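Side-chain contacts in transcriptional regulator, IclR family (Alicyclobacillus acidocaldarius subsp. acidocaldarius, PDB 5TJJ), which probably binds DNA through a helix-turn-helix domain and regulates transcription: residues F146-L151 with E179-L184; S157-V162 with R183-V188. All blocks are in the same frame, centred on the assembly; numbering follows the deposited sequence.

Contact 1 of 2, residues F146-L151 with E179-L184; sequences FGRCFL and EEYVRL
Tyr181 points its ring at helix 144-151 and ends between Arg148 and Leu151. The two segments meet mainly through carbon, with the Tyr181 hydroxyl against the Arg148 chain; no polar bond links them. Arg148 lends its aliphatic chain: its CG lies 3.4 Å from Tyr181 OH, and its CD lies 3.8 Å from Leu184 CB. On the other flank Leu151 CD1 comes 4.1 Å from Tyr181 CE1, the leucine side chain standing at about a right angle to the tyrosine. Tyr181 reaches this place because its CG is anti to the backbone N (chi1 -159°), which sends the ring across to the facing helix.

The flat groups are turned steeply against each other. The guanidinium plane of Arg148 stands 76° from the tyrosine ring, with Tyr181 CE2 near its edge. Leu184 CD1 sits over one guanidinium face, toward the rim. A bend at chi3 turns the head of Arg148 off the line of its stem.

Polar ends are satisfied outside the two segments. Tyr181 OH is hydrogen-bonded to Tyr142 O. Arg148 NH1 forms a salt bridge with Glu199, and NH2 bonds to Val195 O. A phenylalanine in place of Tyr181 would probably leave Tyr142 O without this hydrogen bond and open a small gap beside Arg148 CG.

Helices 144-151 and 178-191 thus meet at a segment angle of 72°. The chemistry implies a divided role for Arg148: its methylenes pack against helix 178-191, while its charge is held outside the two segments, by Glu199 and by Val195 O of strand 194-197.

Contact 2 of 2, residues S157-V162 with R183-V188; sequences STWRRV and RLLQEV
Trp159 lays one face of its indole against Leu185, and this pair carries most of the contact. Leu185 CD1 sits 3.8 Å from the centroid of the five-membered ring of Trp159 and 10° off the ring normal. It is a CH-pi contact made by a methyl group standing almost straight above the pyrrole part. The same methyl is 3.8 Å from Trp159 CG. Leu185 CB continues the cover over the benzo part, 4.0 Å from Trp159 CZ2. The two side chains slide past each other in opposite directions, which is why both the base and the end of the leucine touch the ring.

Gln186 meets the far end of the indole at its edge. Its CG is 4.1 Å from Trp159 CH2, close to the ring plane. The glutamine chain crosses the tryptophan at about a right angle, and its amide plane is turned 70° from the indole. Here it is the methylene that touches, not the amide.

The next shell fixes the ring. A probable hydrogen bond from Trp159 NE1 to Leu151 O ties down the pyrrole edge and should limit its rotation. The first torsion (chi1 -60°) sets CG anti to the carbonyl carbon and carries the ring toward helix 178-191. Val182 and Arg189 of that helix also touch the indole. Leu185 in turn packs on Ala152.

The contact joins helix 156-164 to helix 178-191 within the IclR C-terminal domain. Helix 144-151 borders both and also packs against strand 218-227 of the antiparallel sheet, consistent with the GAF-like fold of this family.

Contacts 1 and 2 are neighbours, with centres about 5 Å apart. Both use helix 178-191: contact 1 takes residues 179-184 and contact 2 residues 183-188. The ranges overlap at Arg183 and Leu184, though of the two only Leu184, in contact 1, touches across. Their other halves, helices 144-151 and 156-164, follow each other in the chain. Leu151 bridges the contacts: its O lies 2.9 Å from Trp159 NE1, and its CB packs 3.7 Å from Leu185 CD2. Val188 CG1 also reaches Arg148 O, at 3.8 Å. Together they form one three-helix cluster in the C-terminal family region, which is distinct from the helix-turn-helix region presumed to bind DNA.

Contact 1 of 2, residues F146-L151 with E179-L184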
ATOM      1  N   PHE A 146      -2.449   6.322  27.538  1.00 39.94           N
ATOM      2  CA  PHE A 146      -2.530   5.472  26.357  1.00 42.25           C
ATOM      3  C   PHE A 146      -3.578   4.361  26.464  1.00 42.76           C
ATOM      4  O   PHE A 146      -4.170   3.995  25.440  1.00 43.54           O
ATOM      5  CB  PHE A 146      -1.166   4.920  25.910  1.00 44.18           C
ATOM      6  CG  PHE A 146      -0.448   4.131  26.938  1.00 46.34           C
ATOM      7  CD1 PHE A 146      -0.802   2.817  27.198  1.00 49.23           C
ATOM      8  CD2 PHE A 146       0.617   4.693  27.638  1.00 49.86           C
ATOM      9  CE1 PHE A 146      -0.122   2.078  28.159  1.00 50.19           C
ATOM     10  CE2 PHE A 146       1.301   3.955  28.591  1.00 51.46           C
ATOM     11  CZ  PHE A 146       0.938   2.644  28.841  1.00 50.28           C
ATOM     12  N   GLY A 147      -3.788   3.831  27.673  1.00 41.80           N
ATOM     13  CA  GLY A 147      -4.855   2.888  27.933  1.00 42.23           C
ATOM     14  C   GLY A 147      -6.227   3.475  27.600  1.00 43.03           C
ATOM     15  O   GLY A 147      -6.987   2.924  26.799  1.00 42.83           O
ATOM     16  N   ARG A 148      -6.516   4.627  28.191  1.00 43.30           N
ATOM     17  CA  ARG A 148      -7.749   5.350  27.912  1.00 43.61           C
ATOM     18  C   ARG A 148      -7.997   5.679  26.426  1.00 43.03           C
ATOM     19  O   ARG A 148      -9.159   5.803  26.010  1.00 44.11           O
ATOM     20  CB  ARG A 148      -7.751   6.665  28.690  1.00 44.67           C
ATOM     21  CG  ARG A 148      -7.881   6.495  30.185  1.00 44.56           C
ATOM     22  CD  ARG A 148      -8.393   7.768  30.835  1.00 46.14           C
ATOM     23  NE  ARG A 148      -7.311   8.691  31.130  1.00 46.45           N
ATOM     24  CZ  ARG A 148      -6.437   8.544  32.115  1.00 46.59           C
ATOM     25  NH1 ARG A 148      -6.503   7.507  32.952  1.00 47.37           N
ATOM     26  NH2 ARG A 148      -5.499   9.459  32.269  1.00 48.04           N
ATOM     27  N   CYS A 149      -6.933   5.865  25.643  1.00 40.66           N
ATOM     28  CA  CYS A 149      -7.125   6.089  24.219  1.00 41.40           C
ATOM     29  C   CYS A 149      -7.600   4.865  23.472  1.00 41.71           C
ATOM     30  O   CYS A 149      -8.288   5.027  22.487  1.00 44.19           O
ATOM     31  CB  CYS A 149      -5.880   6.618  23.534  1.00 41.93           C
ATOM     32  SG  CYS A 149      -5.529   8.323  23.929  1.00 41.35           S
ATOM     33  N   PHE A 150      -7.223   3.660  23.911  1.00 41.10           N
ATOM     34  CA  PHE A 150      -7.754   2.419  23.312  1.00 40.68           C
ATOM     35  C   PHE A 150      -9.193   2.218  23.793  1.00 41.69           C
ATOM     36  O   PHE A 150     -10.114   2.113  22.975  1.00 45.26           O
ATOM     37  CB  PHE A 150      -6.911   1.190  23.670  1.00 39.86           C
ATOM     38  CG  PHE A 150      -5.526   1.158  23.055  1.00 38.94           C
ATOM     39  CD1 PHE A 150      -5.343   0.827  21.733  1.00 39.18           C
ATOM     40  CD2 PHE A 150      -4.393   1.382  23.835  1.00 39.96           C
ATOM     41  CE1 PHE A 150      -4.066   0.756  21.170  1.00 39.69           C
ATOM     42  CE2 PHE A 150      -3.108   1.308  23.283  1.00 40.47           C
ATOM     43  CZ  PHE A 150      -2.946   1.002  21.948  1.00 39.95           C
ATOM     44  N   LEU A 151      -9.385   2.224  25.109  1.00 41.47           N
ATOM     45  CA  LEU A 151     -10.679   1.901  25.711  1.00 42.00           C
ATOM     46  C   LEU A 151     -11.829   2.831  25.361  1.00 41.29           C
ATOM     47  O   LEU A 151     -12.930   2.376  25.110  1.00 40.50           O
ATOM     48  CB  LEU A 151     -10.583   1.862  27.221  1.00 43.80           C
ATOM     49  CG  LEU A 151     -10.305   0.531  27.893  1.00 45.67           C
ATOM     50  CD1 LEU A 151     -10.426   0.735  29.396  1.00 47.01           C
ATOM     51  CD2 LEU A 151     -11.297  -0.525  27.445  1.00 47.73           C
ATOM     52  N   GLU A 179     -16.762   5.722  38.688  1.00 66.01           N
ATOM     53  CA  GLU A 179     -17.504   6.860  38.121  1.00 67.10           C
ATOM     54  C   GLU A 179     -16.549   7.921  37.511  1.00 64.79           C
ATOM     55  O   GLU A 179     -16.849   8.512  36.464  1.00 62.60           O
ATOM     56  CB  GLU A 179     -18.501   7.459  39.143  1.00 71.58           C
ATOM     57  CG  GLU A 179     -19.765   6.604  39.336  1.00 74.55           C
ATOM     58  CD  GLU A 179     -20.879   7.286  40.155  1.00 78.92           C
ATOM     59  OE1 GLU A 179     -20.573   7.838  41.245  1.00 82.28           O
ATOM     60  OE2 GLU A 179     -22.064   7.256  39.720  1.00 77.48           O
ATOM     61  N   GLU A 180     -15.394   8.127  38.140  1.00 63.94           N
ATOM     62  CA  GLU A 180     -14.339   8.991  37.578  1.00 63.07           C
ATOM     63  C   GLU A 180     -13.704   8.427  36.272  1.00 57.21           C
ATOM     64  O   GLU A 180     -13.452   9.170  35.326  1.00 54.71           O
ATOM     65  CB  GLU A 180     -13.251   9.238  38.633  1.00 66.29           C
ATOM     66  CG  GLU A 180     -12.204  10.286  38.277  1.00 69.60           C
ATOM     67  CD  GLU A 180     -12.786  11.676  38.023  1.00 74.72           C
ATOM     68  OE1 GLU A 180     -13.882  11.993  38.561  1.00 79.45           O
ATOM     69  OE2 GLU A 180     -12.136  12.464  37.284  1.00 76.03           O
ATOM     70  N   TYR A 181     -13.465   7.123  36.223  1.00 53.24           N
ATOM     71  CA  TYR A 181     -12.853   6.524  35.055  1.00 50.62           C
ATOM     72  C   TYR A 181     -13.778   6.618  33.833  1.00 48.57           C
ATOM     73  O   TYR A 181     -13.333   7.002  32.736  1.00 46.61           O
ATOM     74  CB  TYR A 181     -12.413   5.071  35.320  1.00 50.35           C
ATOM     75  CG  TYR A 181     -11.361   4.618  34.327  1.00 48.50           C
ATOM     76  CD1 TYR A 181     -11.732   4.046  33.115  1.00 47.86           C
ATOM     77  CD2 TYR A 181     -10.000   4.798  34.582  1.00 48.10           C
ATOM     78  CE1 TYR A 181     -10.783   3.664  32.179  1.00 47.49           C
ATOM     79  CE2 TYR A 181      -9.040   4.402  33.664  1.00 47.46           C
ATOM     80  CZ  TYR A 181      -9.435   3.836  32.449  1.00 46.82           C
ATOM     81  OH  TYR A 181      -8.518   3.433  31.483  1.00 45.16           O
ATOM     82  N   VAL A 182     -15.060   6.320  34.035  1.00 48.28           N
ATOM     83  CA  VAL A 182     -16.068   6.488  32.982  1.00 48.40           C
ATOM     84  C   VAL A 182     -16.106   7.932  32.481  1.00 49.35           C
ATOM     85  O   VAL A 182     -16.137   8.155  31.278  1.00 48.50           O
ATOM     86  CB  VAL A 182     -17.479   6.013  33.427  1.00 49.02           C
ATOM     87  CG1 VAL A 182     -18.554   6.413  32.426  1.00 48.99           C
ATOM     88  CG2 VAL A 182     -17.494   4.508  33.599  1.00 47.96           C
ATOM     89  N   ARG A 183     -16.077   8.896  33.391  1.00 52.20           N
ATOM     90  CA  ARG A 183     -16.028  10.310  33.002  1.00 55.61           C
ATOM     91  C   ARG A 183     -14.756  10.630  32.185  1.00 51.87           C
ATOM     92  O   ARG A 183     -14.821  11.347  31.183  1.00 50.30           O
ATOM     93  CB  ARG A 183     -16.135  11.235  34.233  1.00 61.57           C
ATOM     94  CG  ARG A 183     -16.556  12.662  33.896  1.00 67.09           C
ATOM     95  CD  ARG A 183     -16.526  13.581  35.120  1.00 73.47           C
ATOM     96  NE  ARG A 183     -15.160  13.712  35.647  1.00 75.76           N
ATOM     97  CZ  ARG A 183     -14.185  14.470  35.126  1.00 77.81           C
ATOM     98  NH1 ARG A 183     -14.393  15.216  34.032  1.00 79.03           N
ATOM     99  NH2 ARG A 183     -12.984  14.485  35.706  1.00 78.11           N
ATOM    100  N   LEU A 184     -13.616  10.093  32.620  1.00 49.20           N
ATOM    101  CA  LEU A 184     -12.373  10.199  31.858  1.00 47.33           C
ATOM    102  C   LEU A 184     -12.427   9.526  30.468  1.00 43.70           C
ATOM    103  O   LEU A 184     -11.885  10.073  29.504  1.00 40.95           O
ATOM    104  CB  LEU A 184     -11.185   9.660  32.670  1.00 47.84           C
ATOM    105  CG  LEU A 184     -10.775  10.551  33.844  1.00 50.38           C
ATOM    106  CD1 LEU A 184      -9.582   9.961  34.556  1.00 49.80           C
ATOM    107  CD2 LEU A 184     -10.478  11.966  33.371  1.00 51.16           C
TER

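Contact 2 of 2, residues S157-V162 with R183-V188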
ATOM      1  N   SER A 157     -19.921  -1.663  26.623  1.00 43.81           N
ATOM      2  CA  SER A 157     -19.930  -3.004  27.276  1.00 43.62           C
ATOM      3  C   SER A 157     -18.517  -3.455  27.690  1.00 42.04           C
ATOM      4  O   SER A 157     -18.363  -4.083  28.704  1.00 42.28           O
ATOM      5  CB  SER A 157     -20.641  -4.074  26.423  1.00 43.59           C
ATOM      6  OG  SER A 157     -19.981  -4.233  25.189  1.00 44.73           O
ATOM      7  N   THR A 158     -17.498  -3.091  26.919  1.00 40.92           N
ATOM      8  CA  THR A 158     -16.113  -3.343  27.283  1.00 39.79           C
ATOM      9  C   THR A 158     -15.698  -2.481  28.482  1.00 39.58           C
ATOM     10  O   THR A 158     -14.993  -2.956  29.374  1.00 38.71           O
ATOM     11  CB  THR A 158     -15.186  -3.050  26.086  1.00 39.63           C
ATOM     12  OG1 THR A 158     -15.613  -3.821  24.956  1.00 40.06           O
ATOM     13  CG2 THR A 158     -13.716  -3.392  26.410  1.00 39.81           C
ATOM     14  N   TRP A 159     -16.135  -1.222  28.513  1.00 38.60           N
ATOM     15  CA  TRP A 159     -15.792  -0.367  29.639  1.00 39.23           C
ATOM     16  C   TRP A 159     -16.284  -1.033  30.912  1.00 39.91           C
ATOM     17  O   TRP A 159     -15.555  -1.121  31.888  1.00 41.21           O
ATOM     18  CB  TRP A 159     -16.459   1.017  29.611  1.00 38.87           C
ATOM     19  CG  TRP A 159     -16.207   1.876  28.505  1.00 37.72           C
ATOM     20  CD1 TRP A 159     -15.358   1.664  27.460  1.00 36.81           C
ATOM     21  CD2 TRP A 159     -16.775   3.173  28.316  1.00 38.42           C
ATOM     22  NE1 TRP A 159     -15.370   2.750  26.608  1.00 36.46           N
ATOM     23  CE2 TRP A 159     -16.224   3.699  27.112  1.00 38.08           C
ATOM     24  CE3 TRP A 159     -17.701   3.939  29.033  1.00 39.22           C
ATOM     25  CZ2 TRP A 159     -16.560   4.966  26.621  1.00 38.40           C
ATOM     26  CZ3 TRP A 159     -18.062   5.187  28.536  1.00 40.55           C
ATOM     27  CH2 TRP A 159     -17.476   5.697  27.340  1.00 39.94           C
ATOM     28  N   ARG A 160     -17.535  -1.466  30.887  1.00 40.56           N
ATOM     29  CA  ARG A 160     -18.150  -2.085  32.040  1.00 42.72           C
ATOM     30  C   ARG A 160     -17.472  -3.392  32.428  1.00 42.59           C
ATOM     31  O   ARG A 160     -17.291  -3.633  33.633  1.00 43.34           O
ATOM     32  CB  ARG A 160     -19.647  -2.274  31.843  1.00 45.08           C
ATOM     33  CG  ARG A 160     -20.423  -0.975  31.896  1.00 47.74           C
ATOM     34  CD  ARG A 160     -21.915  -1.212  31.993  1.00 50.27           C
ATOM     35  NE  ARG A 160     -22.444  -1.646  30.711  1.00 52.20           N
ATOM     36  CZ  ARG A 160     -22.744  -0.850  29.672  1.00 54.06           C
ATOM     37  NH1 ARG A 160     -23.236  -1.398  28.553  1.00 52.63           N
ATOM     38  NH2 ARG A 160     -22.559   0.486  29.731  1.00 55.75           N
ATOM     39  N   ARG A 161     -17.067  -4.201  31.443  1.00 40.84           N
ATOM     40  CA  ARG A 161     -16.339  -5.433  31.739  1.00 42.17           C
ATOM     41  C   ARG A 161     -15.019  -5.118  32.438  1.00 42.88           C
ATOM     42  O   ARG A 161     -14.715  -5.685  33.487  1.00 44.04           O
ATOM     43  CB  ARG A 161     -16.076  -6.301  30.482  1.00 41.06           C
ATOM     44  CG  ARG A 161     -15.369  -7.630  30.796  1.00 41.39           C
ATOM     45  CD  ARG A 161     -15.053  -8.471  29.573  1.00 41.85           C
ATOM     46  NE  ARG A 161     -14.221  -7.757  28.588  1.00 41.65           N
ATOM     47  CZ  ARG A 161     -12.920  -7.471  28.736  1.00 41.18           C
ATOM     48  NH1 ARG A 161     -12.259  -7.782  29.853  1.00 41.59           N
ATOM     49  NH2 ARG A 161     -12.291  -6.831  27.770  1.00 40.92           N
ATOM     50  N   VAL A 162     -14.236  -4.220  31.853  1.00 43.78           N
ATOM     51  CA  VAL A 162     -12.913  -3.881  32.397  1.00 45.37           C
ATOM     52  C   VAL A 162     -13.015  -3.276  33.813  1.00 47.52           C
ATOM     53  O   VAL A 162     -12.230  -3.641  34.713  1.00 48.79           O
ATOM     54  CB  VAL A 162     -12.153  -2.960  31.437  1.00 45.59           C
ATOM     55  CG1 VAL A 162     -10.885  -2.430  32.081  1.00 47.48           C
ATOM     56  CG2 VAL A 162     -11.810  -3.713  30.147  1.00 45.19           C
ATOM     57  N   ARG A 183     -16.077   8.896  33.391  1.00 52.20           N
ATOM     58  CA  ARG A 183     -16.028  10.310  33.002  1.00 55.61           C
ATOM     59  C   ARG A 183     -14.756  10.630  32.185  1.00 51.87           C
ATOM     60  O   ARG A 183     -14.821  11.347  31.183  1.00 50.30           O
ATOM     61  CB  ARG A 183     -16.135  11.235  34.233  1.00 61.57           C
ATOM     62  CG  ARG A 183     -16.556  12.662  33.896  1.00 67.09           C
ATOM     63  CD  ARG A 183     -16.526  13.581  35.120  1.00 73.47           C
ATOM     64  NE  ARG A 183     -15.160  13.712  35.647  1.00 75.76           N
ATOM     65  CZ  ARG A 183     -14.185  14.470  35.126  1.00 77.81           C
ATOM     66  NH1 ARG A 183     -14.393  15.216  34.032  1.00 79.03           N
ATOM     67  NH2 ARG A 183     -12.984  14.485  35.706  1.00 78.11           N
ATOM     68  N   LEU A 184     -13.616  10.093  32.620  1.00 49.20           N
ATOM     69  CA  LEU A 184     -12.373  10.199  31.858  1.00 47.33           C
ATOM     70  C   LEU A 184     -12.427   9.526  30.468  1.00 43.70           C
ATOM     71  O   LEU A 184     -11.885  10.073  29.504  1.00 40.95           O
ATOM     72  CB  LEU A 184     -11.185   9.660  32.670  1.00 47.84           C
ATOM     73  CG  LEU A 184     -10.775  10.551  33.844  1.00 50.38           C
ATOM     74  CD1 LEU A 184      -9.582   9.961  34.556  1.00 49.80           C
ATOM     75  CD2 LEU A 184     -10.478  11.966  33.371  1.00 51.16           C
ATOM     76  N   LEU A 185     -13.088   8.377  30.357  1.00 41.77           N
ATOM     77  CA  LEU A 185     -13.251   7.762  29.036  1.00 40.93           C
ATOM     78  C   LEU A 185     -14.173   8.604  28.152  1.00 42.66           C
ATOM     79  O   LEU A 185     -13.866   8.843  26.977  1.00 41.76           O
ATOM     80  CB  LEU A 185     -13.754   6.331  29.123  1.00 39.42           C
ATOM     81  CG  LEU A 185     -12.791   5.312  29.730  1.00 38.51           C
ATOM     82  CD1 LEU A 185     -13.531   4.029  30.094  1.00 37.84           C
ATOM     83  CD2 LEU A 185     -11.635   5.024  28.791  1.00 37.44           C
ATOM     84  N   GLN A 186     -15.280   9.073  28.717  1.00 45.20           N
ATOM     85  CA  GLN A 186     -16.188   9.934  27.963  1.00 47.82           C
ATOM     86  C   GLN A 186     -15.449  11.142  27.422  1.00 48.96           C
ATOM     87  O   GLN A 186     -15.584  11.437  26.224  1.00 49.24           O
ATOM     88  CB  GLN A 186     -17.423  10.353  28.779  1.00 49.91           C
ATOM     89  CG  GLN A 186     -18.581   9.387  28.621  1.00 51.20           C
ATOM     90  CD  GLN A 186     -19.551   9.334  29.807  1.00 54.86           C
ATOM     91  OE1 GLN A 186     -19.402  10.034  30.814  1.00 57.55           O
ATOM     92  NE2 GLN A 186     -20.549   8.467  29.689  1.00 55.19           N
ATOM     93  N   GLU A 187     -14.653  11.811  28.263  1.00 49.77           N
ATOM     94  CA  GLU A 187     -14.007  13.044  27.821  1.00 52.70           C
ATOM     95  C   GLU A 187     -12.915  12.759  26.794  1.00 50.41           C
ATOM     96  O   GLU A 187     -12.754  13.551  25.861  1.00 51.67           O
ATOM     97  CB  GLU A 187     -13.541  13.965  28.980  1.00 56.38           C
ATOM     98  CG  GLU A 187     -12.104  13.799  29.456  1.00 58.23           C
ATOM     99  CD  GLU A 187     -11.631  14.891  30.426  1.00 62.48           C
ATOM    100  OE1 GLU A 187     -12.291  15.945  30.534  1.00 66.16           O
ATOM    101  OE2 GLU A 187     -10.561  14.701  31.077  1.00 63.66           O
ATOM    102  N   VAL A 188     -12.199  11.637  26.924  1.00 46.70           N
ATOM    103  CA  VAL A 188     -11.253  11.233  25.889  1.00 42.79           C
ATOM    104  C   VAL A 188     -11.978  11.041  24.550  1.00 43.43           C
ATOM    105  O   VAL A 188     -11.481  11.452  23.523  1.00 42.05           O
ATOM    106  CB  VAL A 188     -10.478   9.951  26.260  1.00 41.11           C
ATOM    107  CG1 VAL A 188      -9.690   9.399  25.072  1.00 40.05           C
ATOM    108  CG2 VAL A 188      -9.509  10.193  27.394  1.00 40.63           C
TER